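Long-range contact in 2-methyl-3-hydroxypyridine-5-carboxylic acid oxygenase (Mesorhizobium loti, PDB 3ALJ), which probably uses its bound FAD and molecular oxygen to oxidise and open the pyridine ring of 2-methyl-3-hydroxypyridine-5-carboxylic acid: residues S76-N88 with E195-P207. Sequence-based numbering, arbitrary orientation.
Sequences SHTPPTYETWMHN and EWDNTIDMWNFWP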
ATOM      1  N   SER A  76       9.888   0.225 -13.335  1.00 10.11           N
ATOM      2  CA  SER A  76       9.025   1.203 -12.650  1.00  9.31           C
ATOM      3  C   SER A  76       9.627   2.626 -12.902  1.00 10.69           C
ATOM      4  O   SER A  76      10.640   2.737 -13.568  1.00 11.03           O
ATOM      5  CB  SER A  76       8.904   0.879 -11.178  1.00  8.01           C
ATOM      6  OG  SER A  76      10.188   0.962 -10.527  1.00  8.92           O
ATOM      7  N   HIS A  77       8.925   3.613 -12.407  1.00  9.79           N
ATOM      8  CA  HIS A  77       9.172   5.031 -12.824  1.00  9.00           C
ATOM      9  C   HIS A  77       9.203   5.962 -11.702  1.00  9.71           C
ATOM     10  O   HIS A  77       8.331   5.987 -10.871  1.00  9.90           O
ATOM     11  CB  HIS A  77       8.003   5.342 -13.804  1.00 11.20           C
ATOM     12  CG  HIS A  77       7.940   6.741 -14.381  1.00 14.85           C
ATOM     13  ND1 HIS A  77       8.741   7.120 -15.430  1.00 22.39           N
ATOM     14  CD2 HIS A  77       7.010   7.711 -14.260  1.00 11.30           C
ATOM     15  CE1 HIS A  77       8.430   8.368 -15.800  1.00 23.79           C
ATOM     16  NE2 HIS A  77       7.366   8.759 -15.115  1.00 12.60           N
ATOM     17  N   THR A  78      10.179   6.870 -11.789  1.00  8.32           N
ATOM     18  CA  THR A  78      10.102   8.071 -10.957  1.00  7.58           C
ATOM     19  C   THR A  78       9.716   9.240 -11.848  1.00  8.39           C
ATOM     20  O   THR A  78      10.573   9.676 -12.687  1.00  9.52           O
ATOM     21  CB  THR A  78      11.400   8.491 -10.166  1.00  7.45           C
ATOM     22  OG1 THR A  78      11.824   7.366  -9.347  1.00  7.51           O
ATOM     23  CG2 THR A  78      11.186   9.720  -9.254  1.00  8.11           C
ATOM     24  N   PRO A  79       8.517   9.829 -11.766  1.00  7.05           N
ATOM     25  CA  PRO A  79       8.229  10.999 -12.605  1.00  8.17           C
ATOM     26  C   PRO A  79       9.234  12.156 -12.327  1.00  8.98           C
ATOM     27  O   PRO A  79       9.770  12.292 -11.241  1.00  9.27           O
ATOM     28  CB  PRO A  79       6.809  11.454 -12.124  1.00 10.06           C
ATOM     29  CG  PRO A  79       6.216  10.160 -11.590  1.00  8.66           C
ATOM     30  CD  PRO A  79       7.384   9.493 -10.832  1.00  8.39           C
ATOM     31  N   PRO A  80       9.390  13.016 -13.389  1.00  9.72           N
ATOM     32  CA  PRO A  80      10.246  14.211 -13.125  1.00 11.52           C
ATOM     33  C   PRO A  80       9.675  15.116 -12.109  1.00 10.19           C
ATOM     34  O   PRO A  80      10.436  15.849 -11.502  1.00 13.68           O
ATOM     35  CB  PRO A  80      10.217  14.991 -14.429  1.00 12.05           C
ATOM     36  CG  PRO A  80       9.785  13.987 -15.460  1.00 15.98           C
ATOM     37  CD  PRO A  80       8.935  12.849 -14.774  1.00 10.51           C
ATOM     38  N   THR A  81       8.359  15.188 -11.915  1.00 10.06           N
ATOM     39  CA  THR A  81       7.746  16.008 -10.930  1.00 11.95           C
ATOM     40  C   THR A  81       6.373  15.419 -10.542  1.00  9.01           C
ATOM     41  O   THR A  81       5.776  14.660 -11.329  1.00 10.16           O
ATOM     42  CB  THR A  81       7.546  17.479 -11.413  1.00 11.04           C
ATOM     43  OG1 THR A  81       7.204  18.267 -10.226  1.00 16.05           O
ATOM     44  CG2 THR A  81       6.633  17.662 -12.496  1.00 16.21           C
ATOM     45  N   TYR A  82       5.968  15.756  -9.305  1.00  8.81           N
ATOM     46  CA  TYR A  82       4.569  15.491  -8.858  1.00  8.66           C
ATOM     47  C   TYR A  82       3.832  16.824  -8.997  1.00  7.61           C
ATOM     48  O   TYR A  82       4.042  17.775  -8.271  1.00  8.38           O
ATOM     49  CB  TYR A  82       4.645  15.004  -7.423  1.00  8.41           C
ATOM     50  CG  TYR A  82       3.368  14.477  -6.881  1.00  7.92           C
ATOM     51  CD1 TYR A  82       2.169  15.270  -6.895  1.00  8.31           C
ATOM     52  CD2 TYR A  82       3.310  13.180  -6.330  1.00  6.88           C
ATOM     53  CE1 TYR A  82       0.972  14.717  -6.330  1.00  9.30           C
ATOM     54  CE2 TYR A  82       2.141  12.673  -5.756  1.00  7.95           C
ATOM     55  CZ  TYR A  82       1.018  13.431  -5.783  1.00  8.50           C
ATOM     56  OH  TYR A  82      -0.169  12.987  -5.164  1.00 10.09           O
ATOM     57  N   GLU A  83       2.966  16.829 -10.064  1.00  8.24           N
ATOM     58  CA  GLU A  83       2.239  18.055 -10.451  1.00  7.17           C
ATOM     59  C   GLU A  83       0.756  17.971  -9.947  1.00  8.12           C
ATOM     60  O   GLU A  83       0.197  16.886  -9.950  1.00  8.46           O
ATOM     61  CB  GLU A  83       2.342  18.246 -11.944  1.00  8.80           C
ATOM     62  CG  GLU A  83       1.635  19.502 -12.433  1.00  8.27           C
ATOM     63  CD  GLU A  83       1.888  19.783 -13.922  1.00  9.68           C
ATOM     64  OE1 GLU A  83       2.309  18.874 -14.658  1.00 12.32           O
ATOM     65  OE2 GLU A  83       1.501  20.891 -14.344  1.00 10.80           O
ATOM     66  N   THR A  84       0.194  19.087  -9.543  1.00  6.91           N
ATOM     67  CA  THR A  84      -1.218  19.178  -9.206  1.00  7.73           C
ATOM     68  C   THR A  84      -1.897  20.163 -10.090  1.00  8.62           C
ATOM     69  O   THR A  84      -1.347  21.320 -10.285  1.00  8.84           O
ATOM     70  CB  THR A  84      -1.324  19.603  -7.740  1.00  8.65           C
ATOM     71  OG1 THR A  84      -0.671  18.611  -6.950  1.00  8.95           O
ATOM     72  CG2 THR A  84      -2.795  19.597  -7.237  1.00  9.22           C
ATOM     73  N   TRP A  85      -3.062  19.784 -10.628  1.00  7.48           N
ATOM     74  CA  TRP A  85      -3.958  20.771 -11.321  1.00  7.90           C
ATOM     75  C   TRP A  85      -5.227  20.990 -10.526  1.00  7.86           C
ATOM     76  O   TRP A  85      -5.766  20.047  -9.941  1.00  7.87           O
ATOM     77  CB  TRP A  85      -4.354  20.267 -12.709  1.00  9.47           C
ATOM     78  CG  TRP A  85      -3.222  20.150 -13.705  1.00  9.06           C
ATOM     79  CD1 TRP A  85      -1.913  20.440 -13.547  1.00  7.59           C
ATOM     80  CD2 TRP A  85      -3.421  19.627 -15.073  1.00  8.97           C
ATOM     81  NE1 TRP A  85      -1.251  20.164 -14.747  1.00  9.84           N
ATOM     82  CE2 TRP A  85      -2.133  19.679 -15.700  1.00  9.01           C
ATOM     83  CE3 TRP A  85      -4.553  19.141 -15.788  1.00  9.80           C
ATOM     84  CZ2 TRP A  85      -1.926  19.232 -17.020  1.00 10.77           C
ATOM     85  CZ3 TRP A  85      -4.342  18.708 -17.150  1.00 10.56           C
ATOM     86  CH2 TRP A  85      -3.048  18.718 -17.692  1.00 11.25           C
ATOM     87  N   MET A  86      -5.759  22.192 -10.620  1.00  7.93           N
ATOM     88  CA  MET A  86      -7.103  22.510 -10.157  1.00  8.45           C
ATOM     89  C   MET A  86      -7.837  23.147 -11.300  1.00  8.32           C
ATOM     90  O   MET A  86      -7.352  24.183 -11.830  1.00  8.27           O
ATOM     91  CB  MET A  86      -7.084  23.491  -8.976  1.00  9.61           C
ATOM     92  CG  MET A  86      -8.536  24.006  -8.651  1.00  8.96           C
ATOM     93  SD  MET A  86      -9.732  22.659  -8.263  1.00 12.20           S
ATOM     94  CE  MET A  86      -8.984  22.137  -6.821  1.00 12.24           C
ATOM     95  N   HIS A  87      -8.922  22.579 -11.790  1.00  7.38           N
ATOM     96  CA  HIS A  87      -9.652  23.171 -12.943  1.00  8.41           C
ATOM     97  C   HIS A  87      -8.720  23.396 -14.116  1.00  8.77           C
ATOM     98  O   HIS A  87      -8.791  24.436 -14.795  1.00  9.81           O
ATOM     99  CB  HIS A  87     -10.445  24.423 -12.504  1.00  8.77           C
ATOM    100  CG  HIS A  87     -11.457  24.157 -11.416  1.00  7.95           C
ATOM    101  ND1 HIS A  87     -12.345  23.076 -11.404  1.00 11.83           N
ATOM    102  CD2 HIS A  87     -11.706  24.857 -10.300  1.00  5.76           C
ATOM    103  CE1 HIS A  87     -13.060  23.113 -10.277  1.00  5.63           C
ATOM    104  NE2 HIS A  87     -12.691  24.179  -9.594  1.00 12.05           N
ATOM    105  N   ASN A  88      -7.840  22.409 -14.376  1.00  8.64           N
ATOM    106  CA  ASN A  88      -6.887  22.404 -15.546  1.00  9.10           C
ATOM    107  C   ASN A  88      -5.787  23.422 -15.427  1.00  9.23           C
ATOM    108  O   ASN A  88      -4.983  23.536 -16.423  1.00 12.52           O
ATOM    109  CB  ASN A  88      -7.636  22.560 -16.886  1.00 10.09           C
ATOM    110  CG  ASN A  88      -8.720  21.537 -16.991  1.00  9.43           C
ATOM    111  OD1 ASN A  88      -8.427  20.397 -16.685  1.00 12.31           O
ATOM    112  ND2 ASN A  88      -9.907  21.915 -17.325  1.00 12.56           N
ATOM    113  N   GLU A 195       3.487  17.321 -20.456  1.00 14.67           N
ATOM    114  CA  GLU A 195       4.546  16.748 -19.540  1.00 13.98           C
ATOM    115  C   GLU A 195       3.981  15.442 -19.062  1.00 12.87           C
ATOM    116  O   GLU A 195       3.637  15.254 -17.893  1.00 12.45           O
ATOM    117  CB  GLU A 195       4.864  17.657 -18.411  1.00 14.31           C
ATOM    118  CG  GLU A 195       5.472  18.958 -18.952  1.00 18.87           C
ATOM    119  CD  GLU A 195       5.837  19.943 -17.866  1.00 31.05           C
ATOM    120  OE1 GLU A 195       5.915  19.628 -16.631  1.00 25.37           O
ATOM    121  OE2 GLU A 195       6.215  21.067 -18.271  1.00 35.28           O
ATOM    122  N   TRP A 196       3.862  14.519 -20.013  1.00 12.50           N
ATOM    123  CA  TRP A 196       3.123  13.257 -19.811  1.00 12.24           C
ATOM    124  C   TRP A 196       3.920  12.185 -19.060  1.00 10.82           C
ATOM    125  O   TRP A 196       3.347  11.120 -18.885  1.00 12.30           O
ATOM    126  CB  TRP A 196       2.539  12.776 -21.134  1.00 12.87           C
ATOM    127  CG  TRP A 196       1.620  13.798 -21.719  1.00 11.15           C
ATOM    128  CD1 TRP A 196       1.790  14.385 -22.962  1.00 15.01           C
ATOM    129  CD2 TRP A 196       0.390  14.327 -21.202  1.00 10.17           C
ATOM    130  NE1 TRP A 196       0.725  15.226 -23.219  1.00 14.41           N
ATOM    131  CE2 TRP A 196      -0.093  15.292 -22.107  1.00 13.75           C
ATOM    132  CE3 TRP A 196      -0.293  14.213 -19.931  1.00 10.86           C
ATOM    133  CZ2 TRP A 196      -1.333  15.980 -21.915  1.00 13.85           C
ATOM    134  CZ3 TRP A 196      -1.530  14.944 -19.715  1.00 11.80           C
ATOM    135  CH2 TRP A 196      -2.002  15.821 -20.712  1.00 15.06           C
ATOM    136  N   ASP A 197       5.142  12.466 -18.676  1.00 11.29           N
ATOM    137  CA  ASP A 197       5.842  11.612 -17.722  1.00 11.56           C
ATOM    138  C   ASP A 197       5.584  11.991 -16.266  1.00 10.81           C
ATOM    139  O   ASP A 197       6.012  11.258 -15.373  1.00 11.33           O
ATOM    140  CB  ASP A 197       7.336  11.570 -18.045  1.00 12.73           C
ATOM    141  CG  ASP A 197       7.629  10.913 -19.377  1.00 18.13           C
ATOM    142  OD1 ASP A 197       6.879  10.089 -19.873  1.00 22.66           O
ATOM    143  OD2 ASP A 197       8.756  11.280 -19.868  1.00 26.71           O
ATOM    144  N   ASN A 198       4.920  13.121 -16.054  1.00 10.29           N
ATOM    145  CA  ASN A 198       4.716  13.600 -14.663  1.00  9.90           C
ATOM    146  C   ASN A 198       3.603  12.714 -14.016  1.00  7.74           C
ATOM    147  O   ASN A 198       2.700  12.221 -14.663  1.00  9.55           O
ATOM    148  CB  ASN A 198       4.156  15.056 -14.626  1.00 10.37           C
ATOM    149  CG  ASN A 198       5.142  16.131 -15.079  1.00 13.99           C
ATOM    150  OD1 ASN A 198       4.750  17.351 -15.119  1.00 15.47           O
ATOM    151  ND2 ASN A 198       6.311  15.755 -15.431  1.00 15.09           N
ATOM    152  N   THR A 199       3.658  12.713 -12.643  1.00  7.69           N
ATOM    153  CA  THR A 199       2.377  12.542 -11.894  1.00  7.80           C
ATOM    154  C   THR A 199       1.657  13.829 -12.074  1.00  6.67           C
ATOM    155  O   THR A 199       2.212  14.937 -11.921  1.00  8.17           O
ATOM    156  CB  THR A 199       2.666  12.344 -10.396  1.00  7.05           C
ATOM    157  OG1 THR A 199       3.080  10.984 -10.213  1.00  7.63           O
ATOM    158  CG2 THR A 199       1.383  12.634  -9.599  1.00  9.37           C
ATOM    159  N   ILE A 200       0.363  13.727 -12.395  1.00  7.95           N
ATOM    160  CA  ILE A 200      -0.516  14.909 -12.440  1.00  7.40           C
ATOM    161  C   ILE A 200      -1.789  14.543 -11.687  1.00  8.00           C
ATOM    162  O   ILE A 200      -2.586  13.651 -12.110  1.00  7.90           O
ATOM    163  CB  ILE A 200      -0.877  15.325 -13.881  1.00  7.64           C
ATOM    164  CG1 ILE A 200       0.387  15.403 -14.758  1.00  9.36           C
ATOM    165  CG2 ILE A 200      -1.535  16.740 -13.795  1.00  8.06           C
ATOM    166  CD1 ILE A 200       0.026  15.650 -16.260  1.00  9.90           C
ATOM    167  N   ASP A 201      -2.041  15.238 -10.574  1.00  7.45           N
ATOM    168  CA  ASP A 201      -3.285  15.048  -9.789  1.00  5.75           C
ATOM    169  C   ASP A 201      -4.261  16.100 -10.246  1.00  6.70           C
ATOM    170  O   ASP A 201      -4.082  17.292  -9.944  1.00  7.75           O
ATOM    171  CB  ASP A 201      -2.952  15.171  -8.284  1.00  7.01           C
ATOM    172  CG  ASP A 201      -4.110  14.737  -7.463  1.00  8.93           C
ATOM    173  OD1 ASP A 201      -5.130  14.255  -8.042  1.00  9.48           O
ATOM    174  OD2 ASP A 201      -4.053  14.827  -6.218  1.00  8.76           O
ATOM    175  N   MET A 202      -5.224  15.661 -11.068  1.00  7.21           N
ATOM    176  CA  MET A 202      -6.094  16.588 -11.797  1.00  8.25           C
ATOM    177  C   MET A 202      -7.433  16.715 -11.096  1.00  7.81           C
ATOM    178  O   MET A 202      -8.343  15.870 -11.204  1.00  8.82           O
ATOM    179  CB  MET A 202      -6.352  16.063 -13.219  1.00  7.96           C
ATOM    180  CG  MET A 202      -5.057  15.752 -13.977  1.00  8.11           C
ATOM    181  SD  MET A 202      -5.448  14.783 -15.435  1.00 10.13           S
ATOM    182  CE  MET A 202      -3.913  14.896 -16.419  1.00 10.15           C
ATOM    183  N   TRP A 203      -7.554  17.775 -10.271  1.00  6.88           N
ATOM    184  CA  TRP A 203      -8.786  17.990  -9.466  1.00  6.74           C
ATOM    185  C   TRP A 203      -9.781  18.909 -10.177  1.00  7.99           C
ATOM    186  O   TRP A 203      -9.404  19.885 -10.916  1.00  8.02           O
ATOM    187  CB  TRP A 203      -8.408  18.768  -8.214  1.00  7.77           C
ATOM    188  CG  TRP A 203      -7.697  17.887  -7.159  1.00  6.78           C
ATOM    189  CD1 TRP A 203      -6.377  17.527  -7.113  1.00  7.66           C
ATOM    190  CD2 TRP A 203      -8.309  17.354  -5.996  1.00  7.97           C
ATOM    191  NE1 TRP A 203      -6.175  16.803  -5.940  1.00 10.00           N
ATOM    192  CE2 TRP A 203      -7.350  16.678  -5.245  1.00  9.94           C
ATOM    193  CE3 TRP A 203      -9.633  17.347  -5.515  1.00 10.05           C
ATOM    194  CZ2 TRP A 203      -7.645  16.001  -4.045  1.00 12.94           C
ATOM    195  CZ3 TRP A 203      -9.930  16.698  -4.313  1.00 10.73           C
ATOM    196  CH2 TRP A 203      -8.967  16.042  -3.599  1.00 10.43           C
ATOM    197  N   ASN A 204     -11.069  18.677  -9.891  1.00  8.22           N
ATOM    198  CA  ASN A 204     -12.123  19.629 -10.253  1.00  9.04           C
ATOM    199  C   ASN A 204     -13.205  19.531  -9.221  1.00  9.97           C
ATOM    200  O   ASN A 204     -13.530  18.426  -8.796  1.00 10.75           O
ATOM    201  CB  ASN A 204     -12.781  19.263 -11.603  1.00  8.74           C
ATOM    202  CG  ASN A 204     -11.827  19.283 -12.744  1.00  7.68           C
ATOM    203  OD1 ASN A 204     -11.611  20.352 -13.426  1.00 10.18           O
ATOM    204  ND2 ASN A 204     -11.231  18.164 -13.111  1.00 10.18           N
ATOM    205  N   PHE A 205     -13.760  20.695  -8.878  1.00 10.60           N
ATOM    206  CA  PHE A 205     -15.055  20.762  -8.166  1.00 10.43           C
ATOM    207  C   PHE A 205     -16.145  21.287  -9.058  1.00 10.34           C
ATOM    208  O   PHE A 205     -17.308  21.082  -8.675  1.00 12.56           O
ATOM    209  CB  PHE A 205     -14.877  21.618  -6.918  1.00 10.12           C
ATOM    210  CG  PHE A 205     -13.838  21.105  -5.964  1.00 11.64           C
ATOM    211  CD1 PHE A 205     -13.964  19.847  -5.390  1.00 18.76           C
ATOM    212  CD2 PHE A 205     -12.709  21.802  -5.689  1.00 13.93           C
ATOM    213  CE1 PHE A 205     -12.901  19.369  -4.483  1.00 17.65           C
ATOM    214  CE2 PHE A 205     -11.732  21.357  -4.806  1.00 17.14           C
ATOM    215  CZ  PHE A 205     -11.851  20.157  -4.204  1.00 17.69           C
ATOM    216  N   TRP A 206     -15.834  22.009 -10.121  1.00  9.96           N
ATOM    217  CA  TRP A 206     -16.806  22.569 -11.020  1.00 11.18           C
ATOM    218  C   TRP A 206     -16.459  22.109 -12.392  1.00 12.02           C
ATOM    219  O   TRP A 206     -15.284  22.069 -12.722  1.00 11.15           O
ATOM    220  CB  TRP A 206     -16.791  24.158 -10.903  1.00 10.95           C
ATOM    221  CG  TRP A 206     -17.762  24.807 -11.863  1.00 11.89           C
ATOM    222  CD1 TRP A 206     -19.072  25.136 -11.549  1.00 15.69           C
ATOM    223  CD2 TRP A 206     -17.586  25.036 -13.257  1.00 13.99           C
ATOM    224  NE1 TRP A 206     -19.648  25.657 -12.660  1.00 18.21           N
ATOM    225  CE2 TRP A 206     -18.830  25.556 -13.737  1.00 18.39           C
ATOM    226  CE3 TRP A 206     -16.535  24.931 -14.105  1.00 16.17           C
ATOM    227  CZ2 TRP A 206     -18.998  25.984 -15.058  1.00 20.67           C
ATOM    228  CZ3 TRP A 206     -16.715  25.318 -15.505  1.00 20.43           C
ATOM    229  CH2 TRP A 206     -17.966  25.801 -15.925  1.00 19.31           C
ATOM    230  N   PRO A 207     -17.430  21.773 -13.266  1.00 12.63           N
ATOM    231  CA  PRO A 207     -18.881  21.832 -13.065  1.00 13.37           C
ATOM    232  C   PRO A 207     -19.397  20.589 -12.332  1.00 16.55           C
ATOM    233  O   PRO A 207     -20.559  20.611 -11.911  1.00 19.13           O
ATOM    234  CB  PRO A 207     -19.425  21.874 -14.516  1.00 16.04           C
ATOM    235  CG  PRO A 207     -18.403  21.050 -15.326  1.00 17.62           C
ATOM    236  CD  PRO A 207     -17.041  21.460 -14.663  1.00 13.51           C
TER
HETATM  237  O   HOH W   1      -1.882  14.861  -4.760  1.00  7.83           O
HETATM  238  O   HOH W   2      -7.837  19.712 -13.311  1.00  9.68           O
HETATM  239  O   HOH W   3      -9.549  18.313 -15.414  1.00 11.62           O
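Ile200 sets its CG2 methyl against one face of the Trp85 indole, 3.5 Å from the centroid of the five-membered ring and close to the ring normal. The six-membered ring lies beside Met202, whose CG comes to 3.9 Å from Trp85 CE3 and whose sulfur makes an oblique Met-aromatic contact. Within its own strand, Trp85 NE1 donates in the indole plane to Glu83 OE2 (2.9 Å), meeting the carboxylate from above its plane; Ser90 is a second partner of that oxygen. The bond is consistent with a fixed rotation of the indole over the isoleucine methyl. An alanine in place of Trp85 would probably leave Ile200 CG2 and the Met202 side chain without their aromatic cover and Glu83 OE2 without one of its donors.

Strands 82-86 and 199-203 run parallel, their axes 16° apart, as neighbours in the mixed sheet of this FAD-dependent oxygenase; 89-94 flanks the first and 211-216 the second. Backbone bonds alternate along the pair, among them Glu83 N to Thr199 O and Asp201 N to Glu83 O.

On the other sheet face, Thr199 CG2 sits over the centre of the Tyr82 ring, 3.6 Å from its centroid and 2° off the normal. CG2 is placed there by lying anti to the backbone N, while OG1 turns to Tyr54. A water bridges Tyr82 OH to Asp201 OD2, an oxygen that also pairs with Arg211 and accepts a weak bond from Trp203 NE1. Farther along, the bent Met86 chain brings CE to 3.5 Å from Phe205 CE2 and against Trp203 CB.

Before the strands, His77 NE2 points straight at Asp197 O (2.9 Å, 179°), on a lone pair of the carbonyl and in the imidazole plane.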